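Local coordinates for guanine nucleotide exchange factor SRM1 (Saccharomyces cerevisiae, PDB 3OF7), which promotes exchange of GDP for GTP on the GTPases GSP1 and GSP2, binds chromatin, and controls RNA metabolism and nuclear transport, at residues N284-C289 with K363-P368; E322-I327 with V382-H387; P353-K358 with V367-K372. One frame throughout, in Å; residues are numbered along the deposited sequence.

Contact 1. Residues N284-C289 with K363-P368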
loop_
_atom_site.group_PDB
_atom_site.type_symbol
_atom_site.label_atom_id
_atom_site.label_comp_id
_atom_site.label_asym_id
_atom_site.label_seq_id
_atom_site.Cartn_x
_atom_site.Cartn_y
_atom_site.Cartn_z
ATOM N N ASN A 284 -17.004 -3.977 -3.669
ATOM C CA ASN A 284 -16.883 -4.539 -5.017
ATOM C C ASN A 284 -17.740 -3.883 -6.101
ATOM O O ASN A 284 -18.106 -4.538 -7.084
ATOM C CB ASN A 284 -17.134 -6.055 -4.987
ATOM C CG ASN A 284 -16.612 -6.763 -6.230
ATOM O OD1 ASN A 284 -15.582 -6.389 -6.780
ATOM N ND2 ASN A 284 -17.323 -7.801 -6.669
ATOM N N GLN A 285 -18.042 -2.592 -5.958
ATOM C CA GLN A 285 -18.967 -1.962 -6.909
ATOM C C GLN A 285 -18.346 -1.726 -8.290
ATOM O O GLN A 285 -19.079 -1.495 -9.262
ATOM C CB GLN A 285 -19.650 -0.699 -6.333
ATOM C CG GLN A 285 -18.902 0.631 -6.508
ATOM C CD GLN A 285 -17.798 0.856 -5.481
ATOM O OE1 GLN A 285 -17.722 1.922 -4.856
ATOM N NE2 GLN A 285 -16.928 -0.124 -5.322
ATOM N N PHE A 286 -17.012 -1.790 -8.375
ATOM C CA PHE A 286 -16.330 -1.727 -9.674
ATOM C C PHE A 286 -15.668 -3.049 -10.077
ATOM O O PHE A 286 -14.900 -3.100 -11.043
ATOM C CB PHE A 286 -15.297 -0.589 -9.696
ATOM C CG PHE A 286 -15.905 0.779 -9.678
ATOM C CD1 PHE A 286 -16.343 1.376 -10.857
ATOM C CD2 PHE A 286 -16.045 1.473 -8.477
ATOM C CE1 PHE A 286 -16.913 2.659 -10.845
ATOM C CE2 PHE A 286 -16.608 2.751 -8.443
ATOM C CZ PHE A 286 -17.049 3.345 -9.634
ATOM N N GLY A 287 -15.972 -4.120 -9.351
ATOM C CA GLY A 287 -15.388 -5.433 -9.649
ATOM C C GLY A 287 -13.922 -5.511 -9.251
ATOM O O GLY A 287 -13.182 -6.365 -9.750
ATOM N N GLN A 288 -13.506 -4.635 -8.334
ATOM C CA GLN A 288 -12.116 -4.614 -7.855
ATOM C C GLN A 288 -11.716 -5.916 -7.133
ATOM O O GLN A 288 -10.531 -6.231 -7.028
ATOM C CB GLN A 288 -11.835 -3.383 -6.979
ATOM C CG GLN A 288 -12.701 -3.237 -5.724
ATOM C CD GLN A 288 -13.924 -2.346 -5.923
ATOM O OE1 GLN A 288 -14.711 -2.546 -6.844
ATOM N NE2 GLN A 288 -14.099 -1.371 -5.032
ATOM N N CYS A 289 -12.701 -6.670 -6.643
ATOM C CA CYS A 289 -12.432 -7.969 -6.012
ATOM C C CYS A 289 -12.085 -9.055 -7.037
ATOM O O CYS A 289 -11.522 -10.092 -6.674
ATOM C CB CYS A 289 -13.603 -8.413 -5.130
ATOM S SG CYS A 289 -13.767 -7.488 -3.589
ATOM N N LYS A 363 -21.001 3.715 -21.544
ATOM C CA LYS A 363 -19.635 4.087 -21.143
ATOM C C LYS A 363 -18.985 2.948 -20.352
ATOM O O LYS A 363 -19.573 2.432 -19.395
ATOM C CB LYS A 363 -19.625 5.385 -20.317
ATOM C CG LYS A 363 -18.227 5.937 -19.988
ATOM C CD LYS A 363 -18.262 7.348 -19.359
ATOM C CE LYS A 363 -18.698 7.318 -17.889
ATOM N NZ LYS A 363 -18.447 8.605 -17.153
ATOM N N ALA A 364 -17.774 2.573 -20.757
ATOM C CA ALA A 364 -17.017 1.519 -20.097
ATOM C C ALA A 364 -16.515 2.041 -18.751
ATOM O O ALA A 364 -15.751 3.003 -18.712
ATOM C CB ALA A 364 -15.850 1.086 -20.982
ATOM N N ARG A 365 -16.964 1.420 -17.657
ATOM C CA ARG A 365 -16.657 1.908 -16.302
ATOM C C ARG A 365 -15.712 0.996 -15.531
ATOM O O ARG A 365 -15.068 1.447 -14.580
ATOM C CB ARG A 365 -17.934 2.062 -15.458
ATOM C CG ARG A 365 -19.062 2.908 -16.058
ATOM C CD ARG A 365 -18.878 4.423 -15.918
ATOM N NE ARG A 365 -18.331 4.876 -14.630
ATOM C CZ ARG A 365 -19.032 5.209 -13.544
ATOM N NH1 ARG A 365 -20.355 5.132 -13.523
ATOM N NH2 ARG A 365 -18.394 5.614 -12.453
ATOM N N ALA A 366 -15.655 -0.284 -15.908
ATOM C CA ALA A 366 -14.930 -1.288 -15.120
ATOM C C ALA A 366 -14.520 -2.545 -15.898
ATOM O O ALA A 366 -15.177 -2.941 -16.860
ATOM C CB ALA A 366 -15.737 -1.684 -13.865
ATOM N N VAL A 367 -13.435 -3.169 -15.446
ATOM C CA VAL A 367 -12.984 -4.472 -15.957
ATOM C C VAL A 367 -12.991 -5.415 -14.757
ATOM O O VAL A 367 -12.071 -5.384 -13.935
ATOM C CB VAL A 367 -11.569 -4.376 -16.597
ATOM C CG1 VAL A 367 -11.096 -5.750 -17.108
ATOM C CG2 VAL A 367 -11.562 -3.359 -17.741
ATOM N N PRO A 368 -14.057 -6.224 -14.614
ATOM C CA PRO A 368 -14.298 -6.904 -13.344
ATOM C C PRO A 368 -13.603 -8.251 -13.142
ATOM O O PRO A 368 -13.765 -8.857 -12.087
ATOM C CB PRO A 368 -15.810 -7.098 -13.349
ATOM C CG PRO A 368 -16.130 -7.290 -14.788
ATOM C CD PRO A 368 -15.174 -6.424 -15.557
#
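Phe286 and Arg365 both set CG anti to the carbonyl carbon and beside the backbone N (chi1 -69° and -53°), and the arginine chain bends twice more before its guanidinium arrives at the phenylalanine. It comes to the rim of the ring: Arg365 NH2 lies in the Phe286 ring plane, at its edge rather than over its face, 3.7 Å from Phe286 CE1, and the guanidinium is turned 68° from the ring. The charge has its real partner elsewhere, in a salt bridge from Arg365 NE to Asp341. Ala366 comes in beside the arginine, its methyl CB 3.3 Å from Phe286 O and 4.3 Å from Phe286 CD1. That Arg365 and Ala366 both turn this way follows from a classic beta bulge opposite Tyr357. One step further on, Gly287, with no side chain and a positive phi, lets the backbones close in, its CA 4.1 Å from Pro368 CB. The loop keeps its own shape: a type I turn from Asn284 to Gly287 is closed by Gly287 N to Asn284 O at 3.1 Å. Gln288 OE1 folds back to take Phe286 N in its carbonyl plane at 2.9 Å, while Cys289 N reaches Asn284 OD1 from above the carbonyl plane. The contact joins a loop of the blade holding strands 268-273 and 278-281 to the hairpin, strands 357-358 and 364-368, inserted in the next blade of the RCC1-type propeller. Phe286 also meets the ring of His323, and Gln288 O bonds to Ser325 OG on strand 324-329.

Contact 2. Residues E322-I327 with V382-H387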
loop_
_atom_site.group_PDB
_atom_site.type_symbol
_atom_site.label_atom_id
_atom_site.label_comp_id
_atom_site.label_asym_id
_atom_site.label_seq_id
_atom_site.Cartn_x
_atom_site.Cartn_y
_atom_site.Cartn_z
ATOM N N GLU A 322 -8.531 2.361 -4.143
ATOM C CA GLU A 322 -9.941 2.470 -3.765
ATOM C C GLU A 322 -10.832 1.521 -4.584
ATOM O O GLU A 322 -11.664 0.789 -4.025
ATOM C CB GLU A 322 -10.450 3.916 -3.857
ATOM C CG GLU A 322 -11.844 4.065 -3.244
ATOM C CD GLU A 322 -12.351 5.486 -3.177
ATOM O OE1 GLU A 322 -11.846 6.371 -3.901
ATOM O OE2 GLU A 322 -13.297 5.702 -2.401
ATOM N N HIS A 323 -10.652 1.531 -5.901
ATOM C CA HIS A 323 -11.576 0.820 -6.789
ATOM C C HIS A 323 -10.889 -0.031 -7.842
ATOM O O HIS A 323 -11.508 -0.379 -8.854
ATOM C CB HIS A 323 -12.511 1.812 -7.493
ATOM C CG HIS A 323 -13.356 2.626 -6.565
ATOM N ND1 HIS A 323 -13.576 3.974 -6.753
ATOM C CD2 HIS A 323 -14.070 2.276 -5.468
ATOM C CE1 HIS A 323 -14.379 4.421 -5.800
ATOM N NE2 HIS A 323 -14.689 3.410 -5.006
ATOM N N HIS A 324 -9.623 -0.366 -7.613
ATOM C CA HIS A 324 -8.888 -1.240 -8.535
ATOM C C HIS A 324 -7.908 -2.123 -7.794
ATOM O O HIS A 324 -7.536 -1.834 -6.652
ATOM C CB HIS A 324 -8.156 -0.431 -9.616
ATOM C CG HIS A 324 -6.959 0.315 -9.117
ATOM N ND1 HIS A 324 -5.677 0.031 -9.540
ATOM C CD2 HIS A 324 -6.847 1.337 -8.236
ATOM C CE1 HIS A 324 -4.828 0.848 -8.946
ATOM N NE2 HIS A 324 -5.514 1.655 -8.155
ATOM N N SER A 325 -7.498 -3.201 -8.452
ATOM C CA SER A 325 -6.561 -4.143 -7.867
ATOM C C SER A 325 -5.517 -4.557 -8.881
ATOM O O SER A 325 -5.805 -4.618 -10.069
ATOM C CB SER A 325 -7.305 -5.380 -7.384
ATOM O OG SER A 325 -8.301 -4.996 -6.459
ATOM N N LEU A 326 -4.319 -4.864 -8.394
ATOM C CA LEU A 326 -3.209 -5.256 -9.257
ATOM C C LEU A 326 -2.555 -6.519 -8.725
ATOM O O LEU A 326 -2.076 -6.547 -7.598
ATOM C CB LEU A 326 -2.172 -4.132 -9.356
ATOM C CG LEU A 326 -2.687 -2.752 -9.778
ATOM C CD1 LEU A 326 -1.568 -1.737 -9.659
ATOM C CD2 LEU A 326 -3.255 -2.768 -11.204
ATOM N N ILE A 327 -2.548 -7.559 -9.548
ATOM C CA ILE A 327 -2.032 -8.856 -9.130
ATOM C C ILE A 327 -0.778 -9.186 -9.921
ATOM O O ILE A 327 -0.828 -9.338 -11.138
ATOM C CB ILE A 327 -3.093 -9.962 -9.303
ATOM C CG1 ILE A 327 -4.323 -9.651 -8.436
ATOM C CG2 ILE A 327 -2.500 -11.334 -8.927
ATOM C CD1 ILE A 327 -5.618 -10.313 -8.922
ATOM N N VAL A 382 4.855 -3.734 -7.287
ATOM C CA VAL A 382 3.765 -2.846 -7.678
ATOM C C VAL A 382 3.196 -2.169 -6.427
ATOM O O VAL A 382 3.225 -2.742 -5.341
ATOM C CB VAL A 382 2.681 -3.631 -8.482
ATOM C CG1 VAL A 382 2.040 -4.747 -7.641
ATOM C CG2 VAL A 382 1.620 -2.707 -9.074
ATOM N N ALA A 383 2.702 -0.941 -6.593
ATOM C CA ALA A 383 2.030 -0.224 -5.524
ATOM C C ALA A 383 0.848 0.524 -6.120
ATOM O O ALA A 383 0.858 0.874 -7.296
ATOM C CB ALA A 383 2.978 0.741 -4.852
ATOM N N ALA A 384 -0.160 0.774 -5.295
ATOM C CA ALA A 384 -1.373 1.456 -5.739
ATOM C C ALA A 384 -1.806 2.449 -4.687
ATOM O O ALA A 384 -1.774 2.138 -3.485
ATOM C CB ALA A 384 -2.480 0.443 -5.995
ATOM N N GLY A 385 -2.187 3.642 -5.139
ATOM C CA GLY A 385 -2.803 4.654 -4.275
ATOM C C GLY A 385 -4.286 4.682 -4.612
ATOM O O GLY A 385 -4.788 3.736 -5.205
ATOM N N SER A 386 -4.991 5.757 -4.264
ATOM C CA SER A 386 -6.453 5.734 -4.405
ATOM C C SER A 386 -6.894 5.438 -5.843
ATOM O O SER A 386 -7.735 4.548 -6.073
ATOM C CB SER A 386 -7.086 7.030 -3.889
ATOM O OG SER A 386 -6.910 7.124 -2.488
ATOM N N HIS A 387 -6.320 6.177 -6.796
ATOM C CA HIS A 387 -6.678 6.042 -8.220
ATOM C C HIS A 387 -5.479 6.088 -9.171
ATOM O O HIS A 387 -5.631 6.373 -10.357
ATOM C CB HIS A 387 -7.744 7.080 -8.604
ATOM C CG HIS A 387 -9.025 6.874 -7.870
ATOM N ND1 HIS A 387 -10.011 6.026 -8.324
ATOM C CD2 HIS A 387 -9.435 7.320 -6.659
ATOM C CE1 HIS A 387 -10.988 5.979 -7.437
ATOM N NE2 HIS A 387 -10.665 6.755 -6.418
#
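From Leu326 and Val382 to Glu322 and Ser386, the two segments run antiparallel: strands 324-327 and 382-384 lie at 172° with axes 8.0 Å apart, face against face, and the chains converge beyond the strand ends, where the CA atoms of Glu322 and Ser386 are 4.8 Å apart. There Glu322 N bonds to a lone pair of Ser386 O at 3.0 Å. Glu322 holds CG anti to its backbone N (chi1 -170°) and runs extended to His387, whose NE2 donates to Glu322 OE1 at 2.8 Å on the anti side of the carboxylate. Glu344 takes His387 ND1, so two carboxylates fix the rotation of the imidazole. On its way the glutamate lays CG over the centre of the His323 ring, 3.4 Å above the plane. His323 ND1, which bonds to Arg339, sits 3.3 Å from His387 CE1, at the edge of that ring. Deeper between the strands the His324 ring rests against the Ala384 methyl, and Leu326 CD1 presses on Val382 CG2 at a tight 3.4 Å. Strand 324-329 belongs to one four-stranded antiparallel sheet and 379-384 is the first strand of the next, the blade-on-blade packing of an RCC1-type beta-propeller.

Contact 3. Residues P353-K358 with V367-K372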
loop_
_atom_site.group_PDB
_atom_site.type_symbol
_atom_site.label_atom_id
_atom_site.label_comp_id
_atom_site.label_asym_id
_atom_site.label_seq_id
_atom_site.Cartn_x
_atom_site.Cartn_y
_atom_site.Cartn_z
ATOM N N PRO A 353 -11.310 -5.940 -22.878
ATOM C CA PRO A 353 -11.929 -7.246 -23.104
ATOM C C PRO A 353 -13.449 -7.156 -23.228
ATOM O O PRO A 353 -14.037 -6.120 -22.892
ATOM C CB PRO A 353 -11.531 -8.040 -21.858
ATOM C CG PRO A 353 -11.275 -7.016 -20.815
ATOM C CD PRO A 353 -10.715 -5.832 -21.534
ATOM N N GLU A 354 -14.070 -8.230 -23.722
ATOM C CA GLU A 354 -15.515 -8.257 -23.955
ATOM C C GLU A 354 -16.340 -8.227 -22.663
ATOM O O GLU A 354 -17.505 -7.820 -22.679
ATOM C CB GLU A 354 -15.907 -9.471 -24.814
ATOM C CG GLU A 354 -15.724 -9.258 -26.322
ATOM C CD GLU A 354 -16.427 -10.318 -27.170
ATOM O OE1 GLU A 354 -17.244 -11.097 -26.620
ATOM O OE2 GLU A 354 -16.162 -10.361 -28.394
ATOM N N TYR A 355 -15.740 -8.639 -21.551
ATOM C CA TYR A 355 -16.417 -8.602 -20.247
ATOM C C TYR A 355 -16.288 -7.241 -19.539
ATOM O O TYR A 355 -16.688 -7.103 -18.384
ATOM C CB TYR A 355 -15.942 -9.740 -19.329
ATOM C CG TYR A 355 -14.439 -9.833 -19.180
ATOM C CD1 TYR A 355 -13.695 -10.659 -20.020
ATOM C CD2 TYR A 355 -13.759 -9.095 -18.205
ATOM C CE1 TYR A 355 -12.309 -10.748 -19.903
ATOM C CE2 TYR A 355 -12.363 -9.176 -18.075
ATOM C CZ TYR A 355 -11.648 -10.009 -18.928
ATOM O OH TYR A 355 -10.274 -10.112 -18.830
ATOM N N THR A 356 -15.732 -6.250 -20.232
ATOM C CA THR A 356 -15.687 -4.876 -19.723
ATOM C C THR A 356 -17.120 -4.438 -19.417
ATOM O O THR A 356 -18.018 -4.629 -20.246
ATOM C CB THR A 356 -15.049 -3.909 -20.753
ATOM O OG1 THR A 356 -13.676 -4.267 -20.969
ATOM C CG2 THR A 356 -15.103 -2.468 -20.276
ATOM N N TYR A 357 -17.334 -3.885 -18.225
ATOM C CA TYR A 357 -18.647 -3.385 -17.843
ATOM C C TYR A 357 -18.888 -2.002 -18.433
ATOM O O TYR A 357 -18.078 -1.084 -18.245
ATOM C CB TYR A 357 -18.822 -3.349 -16.319
ATOM C CG TYR A 357 -19.999 -2.495 -15.868
ATOM C CD1 TYR A 357 -21.308 -2.970 -15.956
ATOM C CD2 TYR A 357 -19.799 -1.202 -15.385
ATOM C CE1 TYR A 357 -22.391 -2.183 -15.558
ATOM C CE2 TYR A 357 -20.871 -0.407 -14.980
ATOM C CZ TYR A 357 -22.162 -0.904 -15.070
ATOM O OH TYR A 357 -23.215 -0.109 -14.668
ATOM N N LYS A 358 -20.005 -1.875 -19.150
ATOM C CA LYS A 358 -20.476 -0.603 -19.690
ATOM C C LYS A 358 -21.794 -0.255 -19.006
ATOM O O LYS A 358 -22.636 -1.129 -18.802
ATOM C CB LYS A 358 -20.681 -0.688 -21.208
ATOM C CG LYS A 358 -19.402 -0.773 -22.029
ATOM C CD LYS A 358 -19.705 -0.876 -23.527
ATOM C CE LYS A 358 -18.509 -1.426 -24.285
ATOM N NZ LYS A 358 -18.698 -1.440 -25.774
ATOM N N VAL A 367 -13.435 -3.169 -15.446
ATOM C CA VAL A 367 -12.984 -4.472 -15.957
ATOM C C VAL A 367 -12.991 -5.415 -14.757
ATOM O O VAL A 367 -12.071 -5.384 -13.935
ATOM C CB VAL A 367 -11.569 -4.376 -16.597
ATOM C CG1 VAL A 367 -11.096 -5.750 -17.108
ATOM C CG2 VAL A 367 -11.562 -3.359 -17.741
ATOM N N PRO A 368 -14.057 -6.224 -14.614
ATOM C CA PRO A 368 -14.298 -6.904 -13.344
ATOM C C PRO A 368 -13.603 -8.251 -13.142
ATOM O O PRO A 368 -13.765 -8.857 -12.087
ATOM C CB PRO A 368 -15.810 -7.098 -13.349
ATOM C CG PRO A 368 -16.130 -7.290 -14.788
ATOM C CD PRO A 368 -15.174 -6.424 -15.557
ATOM N N LEU A 369 -12.879 -8.732 -14.147
ATOM C CA LEU A 369 -12.065 -9.939 -13.989
ATOM C C LEU A 369 -10.604 -9.564 -14.169
ATOM O O LEU A 369 -10.301 -8.694 -14.983
ATOM C CB LEU A 369 -12.434 -10.999 -15.032
ATOM C CG LEU A 369 -13.855 -11.546 -15.124
ATOM C CD1 LEU A 369 -13.924 -12.509 -16.319
ATOM C CD2 LEU A 369 -14.301 -12.224 -13.828
ATOM N N PRO A 370 -9.695 -10.215 -13.415
ATOM C CA PRO A 370 -8.262 -9.951 -13.555
ATOM C C PRO A 370 -7.850 -10.126 -15.009
ATOM O O PRO A 370 -8.139 -11.165 -15.609
ATOM C CB PRO A 370 -7.616 -11.032 -12.684
ATOM C CG PRO A 370 -8.639 -11.390 -11.704
ATOM C CD PRO A 370 -9.968 -11.223 -12.375
ATOM N N THR A 371 -7.207 -9.106 -15.568
ATOM C CA THR A 371 -6.889 -9.065 -16.990
ATOM C C THR A 371 -5.410 -8.736 -17.153
ATOM O O THR A 371 -4.927 -7.734 -16.626
ATOM C CB THR A 371 -7.781 -8.037 -17.731
ATOM O OG1 THR A 371 -9.159 -8.317 -17.448
ATOM C CG2 THR A 371 -7.555 -8.074 -19.247
ATOM N N LYS A 372 -4.691 -9.592 -17.876
ATOM C CA LYS A 372 -3.251 -9.412 -18.058
ATOM C C LYS A 372 -2.948 -8.176 -18.894
ATOM O O LYS A 372 -3.565 -7.960 -19.937
ATOM C CB LYS A 372 -2.611 -10.662 -18.690
ATOM C CG LYS A 372 -1.095 -10.546 -18.887
ATOM C CD LYS A 372 -0.413 -11.905 -19.075
ATOM C CE LYS A 372 -0.322 -12.319 -20.536
ATOM N NZ LYS A 372 0.514 -13.568 -20.705
#
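Thr356 and Val367 bring the backbones nearest, CA to CA 4.7 Å, where a type I turn from Pro353 to Thr356 leads into strand 357-358 beside a chain that turns a corner at Leu369. Tyr355 is at the centre of the contact, with the largest buried share. Its CG takes the crowded position between the backbone N and the carbonyl carbon (chi1 52°), and the ring is clasped on both faces. Pro353 CB lies 3.4 Å above the plane on one side, offset toward the rim. On the opposite face Leu369 CD1 makes a CH-pi contact, 3.9 Å from the centroid of the Tyr355 ring and only 9° off its normal. Tip to tip with the tyrosine stands Thr371: Tyr355 OH and Thr371 OG1 are 2.5 Å apart, the threonine oxygen close to the ring plane. Thr371 OG1 hydrogen-bonds to Leu369 O at 2.7 Å, which ties the threonine back to the corner. Val367 CG1 touches both Tyr355 CE2, at 3.8 Å, and Pro353 CG, at 3.9 Å; the Val367 and Pro353 side chains cross at about a right angle. Within the turn, Pro353 O accepts both Thr356 N and Thr356 OG1 from the same face, so the Thr356 side chain reinforces the bend. The contact packs the base of the beta hairpin of strands 357-358 and 364-368 against the start of the blade's fourth strand, 370-372, the hairpin being carried on the long excursion between that strand and the third, 334-337, of one propeller blade.

Overall arrangement
From the N terminus, the chain first lays down loop 284-289, after strand 278-281 of one blade, then the start of the second strand of the following blade in 322-327. After strand 334-337 it makes the excursion holding 353-358. Its return through 363-368 closes contact 1, and 367-372, overlapping at Val367 and Pro368, closes contact 3 almost at once. Only with 382-387, on the first strand of the blade after that, does contact 2 close. Contact 3 is therefore nested within contact 2, while contacts 1 and 2 cross. Together they join three successive blades, contact 2 near the propeller's centre and contacts 1 and 3 farther out.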